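Long-range contact in 39 kDa initiator binding protein (PDB 1PP7), which binds the initiator element of core promoters in Trichomonas vaginalis, here the ferredoxin Inr, through its DNA-binding domain, probably to direct transcription initiation: residues K37-L42 / S108-N113. Residues are numbered along the deposited sequence; the frame is centred on the assembly and turned at random.
Sequences KLHMLL and SGFTRN. With ZN (zinc ion), chain I.
His39, on helix 34-45, reaches across to Phe110 and Thr111 of the short strand 110-111. Its side chain can be followed outward from the helix. His39 CB lies 3.8 Å from Phe110 CE2. CG is anti to the backbone N (chi1 -154°), beside the carbonyl carbon. His39 CD2 then sits over one face of the Phe110 ring, displaced toward the rim, 3.6 Å from Phe110 CE2. The two rings form an edge-to-face (T-shaped) pair, with planes at 89° and centroids 5.0 Å apart. At the tip, His39 NE2 donates a hydrogen bond of 2.6 Å to the backbone O of Thr111. The N-H points almost straight at the oxygen (174°), which lies in the imidazole plane. Across the ring, His39 ND1 binds a zinc ion at 2.1 Å, and a water is also bound to the metal. The zinc may polarise the ring and strengthen the NE2 bond.

Both segments belong to the N-terminal initiator-binding domain of the longer IBP39 protein, a family of the helix-turn-helix clan. The contact joins helix 34-45 to the two-stranded antiparallel sheet of 110-111 and 114-115, where Val115 also touches His39 and Phe110.

Phe110 has leucine neighbours from the same helix. Leu42 CD2 meets the ring edge in plane, 3.7 Å from Phe110 CE1. Leu38 CB approaches Phe110 CZ at 4.2 Å. Phe92 packs edge-to-face with Phe110, and Phe65 also meets its ring. Leu38 and Leu42 continue onto Leu57 of strand 57-59.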
ATOM      1  N   LYS C  37       3.932   6.161   0.515  1.00 23.89           N
ATOM      2  CA  LYS C  37       2.557   6.037   0.955  1.00 27.01           C
ATOM      3  C   LYS C  37       2.319   4.515   1.162  1.00 26.21           C
ATOM      4  O   LYS C  37       1.783   4.111   2.197  1.00 29.11           O
ATOM      5  CB  LYS C  37       1.579   6.598  -0.077  1.00 22.94           C
ATOM      6  CG  LYS C  37       1.730   8.105  -0.193  1.00 25.66           C
ATOM      7  CD  LYS C  37       1.052   8.650  -1.428  1.00 27.28           C
ATOM      8  CE  LYS C  37       0.439  10.000  -1.130  1.00 29.63           C
ATOM      9  NZ  LYS C  37       0.028  10.774  -2.375  1.00 36.00           N
ATOM     10  N   LEU C  38       2.741   3.673   0.218  1.00 21.99           N
ATOM     11  CA  LEU C  38       2.535   2.238   0.395  1.00 22.07           C
ATOM     12  C   LEU C  38       3.239   1.828   1.657  1.00 24.76           C
ATOM     13  O   LEU C  38       2.678   1.093   2.468  1.00 28.08           O
ATOM     14  CB  LEU C  38       3.131   1.411  -0.748  1.00 25.15           C
ATOM     15  CG  LEU C  38       2.184   0.470  -1.492  1.00 32.48           C
ATOM     16  CD1 LEU C  38       2.977  -0.549  -2.306  1.00 28.34           C
ATOM     17  CD2 LEU C  38       1.215  -0.186  -0.496  1.00 32.13           C
ATOM     18  N   HIS C  39       4.455   2.343   1.829  1.00 21.64           N
ATOM     19  CA  HIS C  39       5.273   1.972   2.952  1.00 24.83           C
ATOM     20  C   HIS C  39       4.692   2.403   4.272  1.00 26.99           C
ATOM     21  O   HIS C  39       4.693   1.610   5.239  1.00 27.71           O
ATOM     22  CB  HIS C  39       6.728   2.472   2.782  1.00 28.98           C
ATOM     23  CG  HIS C  39       7.732   1.646   3.521  1.00 27.02           C
ATOM     24  ND1 HIS C  39       8.144   1.945   4.808  1.00 26.29           N
ATOM     25  CD2 HIS C  39       8.298   0.450   3.213  1.00 26.79           C
ATOM     26  CE1 HIS C  39       8.918   0.969   5.262  1.00 29.46           C
ATOM     27  NE2 HIS C  39       9.027   0.047   4.314  1.00 26.98           N
ATOM     28  N   MET C  40       4.198   3.633   4.360  1.00 28.03           N
ATOM     29  CA  MET C  40       3.601   4.037   5.648  1.00 27.87           C
ATOM     30  C   MET C  40       2.367   3.203   5.925  1.00 23.58           C
ATOM     31  O   MET C  40       2.064   2.970   7.051  1.00 23.98           O
ATOM     32  CB  MET C  40       3.149   5.478   5.638  1.00 29.36           C
ATOM     33  CG  MET C  40       4.276   6.427   5.482  1.00 53.83           C
ATOM     34  SD  MET C  40       3.668   8.143   5.371  1.00 72.21           S
ATOM     35  CE  MET C  40       4.209   8.697   3.658  1.00 65.30           C
ATOM     36  N   LEU C  41       1.662   2.781   4.880  1.00 21.15           N
ATOM     37  CA  LEU C  41       0.432   2.037   5.031  1.00 26.45           C
ATOM     38  C   LEU C  41       0.742   0.670   5.604  1.00 26.20           C
ATOM     39  O   LEU C  41       0.175   0.248   6.570  1.00 26.78           O
ATOM     40  CB  LEU C  41      -0.237   1.859   3.670  1.00 28.78           C
ATOM     41  CG  LEU C  41      -1.705   2.219   3.624  1.00 30.82           C
ATOM     42  CD1 LEU C  41      -2.471   1.252   2.741  1.00 34.17           C
ATOM     43  CD2 LEU C  41      -2.254   2.182   5.037  1.00 36.65           C
ATOM     44  N   LEU C  42       1.693   0.019   4.959  1.00 27.80           N
ATOM     45  CA  LEU C  42       2.216  -1.281   5.286  1.00 24.59           C
ATOM     46  C   LEU C  42       2.726  -1.241   6.736  1.00 29.41           C
ATOM     47  O   LEU C  42       2.364  -2.091   7.580  1.00 32.16           O
ATOM     48  CB  LEU C  42       3.343  -1.523   4.314  1.00 21.63           C
ATOM     49  CG  LEU C  42       3.610  -2.811   3.564  1.00 25.43           C
ATOM     50  CD1 LEU C  42       2.520  -3.824   3.674  1.00 24.05           C
ATOM     51  CD2 LEU C  42       3.912  -2.421   2.155  1.00 21.74           C
ATOM     52  N   SER C 108      13.210  -3.718  -5.038  1.00 35.86           N
ATOM     53  CA  SER C 108      14.509  -3.588  -4.390  1.00 36.44           C
ATOM     54  C   SER C 108      14.601  -2.399  -3.393  1.00 34.58           C
ATOM     55  O   SER C 108      14.206  -1.282  -3.689  1.00 33.50           O
ATOM     56  CB  SER C 108      15.621  -3.566  -5.467  1.00 33.67           C
ATOM     57  OG  SER C 108      15.663  -2.296  -6.099  1.00 45.05           O
ATOM     58  N   GLY C 109      15.097  -2.675  -2.191  1.00 36.72           N
ATOM     59  CA  GLY C 109      15.222  -1.650  -1.178  1.00 39.31           C
ATOM     60  C   GLY C 109      13.898  -1.286  -0.504  1.00 42.96           C
ATOM     61  O   GLY C 109      13.796  -0.268   0.209  1.00 41.62           O
ATOM     62  N   PHE C 110      12.880  -2.109  -0.734  1.00 38.24           N
ATOM     63  CA  PHE C 110      11.584  -1.870  -0.152  1.00 35.09           C
ATOM     64  C   PHE C 110      11.344  -3.045   0.840  1.00 35.05           C
ATOM     65  O   PHE C 110      10.992  -4.178   0.464  1.00 32.76           O
ATOM     66  CB  PHE C 110      10.556  -1.778  -1.291  1.00 29.81           C
ATOM     67  CG  PHE C 110       9.183  -1.383  -0.838  1.00 30.93           C
ATOM     68  CD1 PHE C 110       8.274  -2.350  -0.368  1.00 29.02           C
ATOM     69  CD2 PHE C 110       8.807  -0.036  -0.805  1.00 29.99           C
ATOM     70  CE1 PHE C 110       7.027  -1.972   0.131  1.00 29.53           C
ATOM     71  CE2 PHE C 110       7.543   0.345  -0.297  1.00 32.00           C
ATOM     72  CZ  PHE C 110       6.663  -0.626   0.169  1.00 29.07           C
ATOM     73  N   THR C 111      11.531  -2.754   2.117  1.00 33.05           N
ATOM     74  CA  THR C 111      11.418  -3.776   3.143  1.00 34.73           C
ATOM     75  C   THR C 111      10.776  -3.246   4.402  1.00 36.72           C
ATOM     76  O   THR C 111      10.498  -2.034   4.519  1.00 35.97           O
ATOM     77  CB  THR C 111      12.825  -4.290   3.574  1.00 35.43           C
ATOM     78  OG1 THR C 111      13.522  -3.264   4.310  1.00 35.36           O
ATOM     79  CG2 THR C 111      13.655  -4.597   2.394  1.00 37.23           C
ATOM     80  N   ARG C 112      10.608  -4.180   5.348  1.00 38.09           N
ATOM     81  CA  ARG C 112      10.041  -3.944   6.668  1.00 37.91           C
ATOM     82  C   ARG C 112      10.591  -2.644   7.201  1.00 35.28           C
ATOM     83  O   ARG C 112       9.826  -1.827   7.668  1.00 38.23           O
ATOM     84  CB  ARG C 112      10.392  -5.106   7.609  1.00 39.82           C
ATOM     85  CG  ARG C 112       9.676  -5.146   8.980  1.00 45.25           C
ATOM     86  CD  ARG C 112       8.660  -6.293   9.082  1.00 50.96           C
ATOM     87  NE  ARG C 112       9.240  -7.597   8.750  1.00 48.39           N
ATOM     88  CZ  ARG C 112       8.560  -8.741   8.756  1.00 48.87           C
ATOM     89  NH1 ARG C 112       7.275  -8.752   9.069  1.00 49.49           N
ATOM     90  NH2 ARG C 112       9.169  -9.883   8.468  1.00 48.80           N
ATOM     91  N   ASN C 113      11.902  -2.440   7.144  1.00 34.20           N
ATOM     92  CA  ASN C 113      12.471  -1.173   7.615  1.00 35.00           C
ATOM     93  C   ASN C 113      13.302  -0.348   6.621  1.00 33.72           C
ATOM     94  O   ASN C 113      14.259   0.343   6.990  1.00 37.24           O
ATOM     95  CB  ASN C 113      13.233  -1.339   8.955  1.00 41.85           C
ATOM     96  CG  ASN C 113      14.198  -2.499   8.954  1.00 47.47           C
ATOM     97  OD1 ASN C 113      15.082  -2.584   8.085  1.00 56.04           O
ATOM     98  ND2 ASN C 113      14.035  -3.417   9.927  1.00 50.28           N
TER
HETATM   99 ZN    ZN I 132       8.251   3.741   5.805  1.00 39.56          ZN
HETATM  100  O   HOH W   1       6.914   3.813   7.692  1.00 23.36           O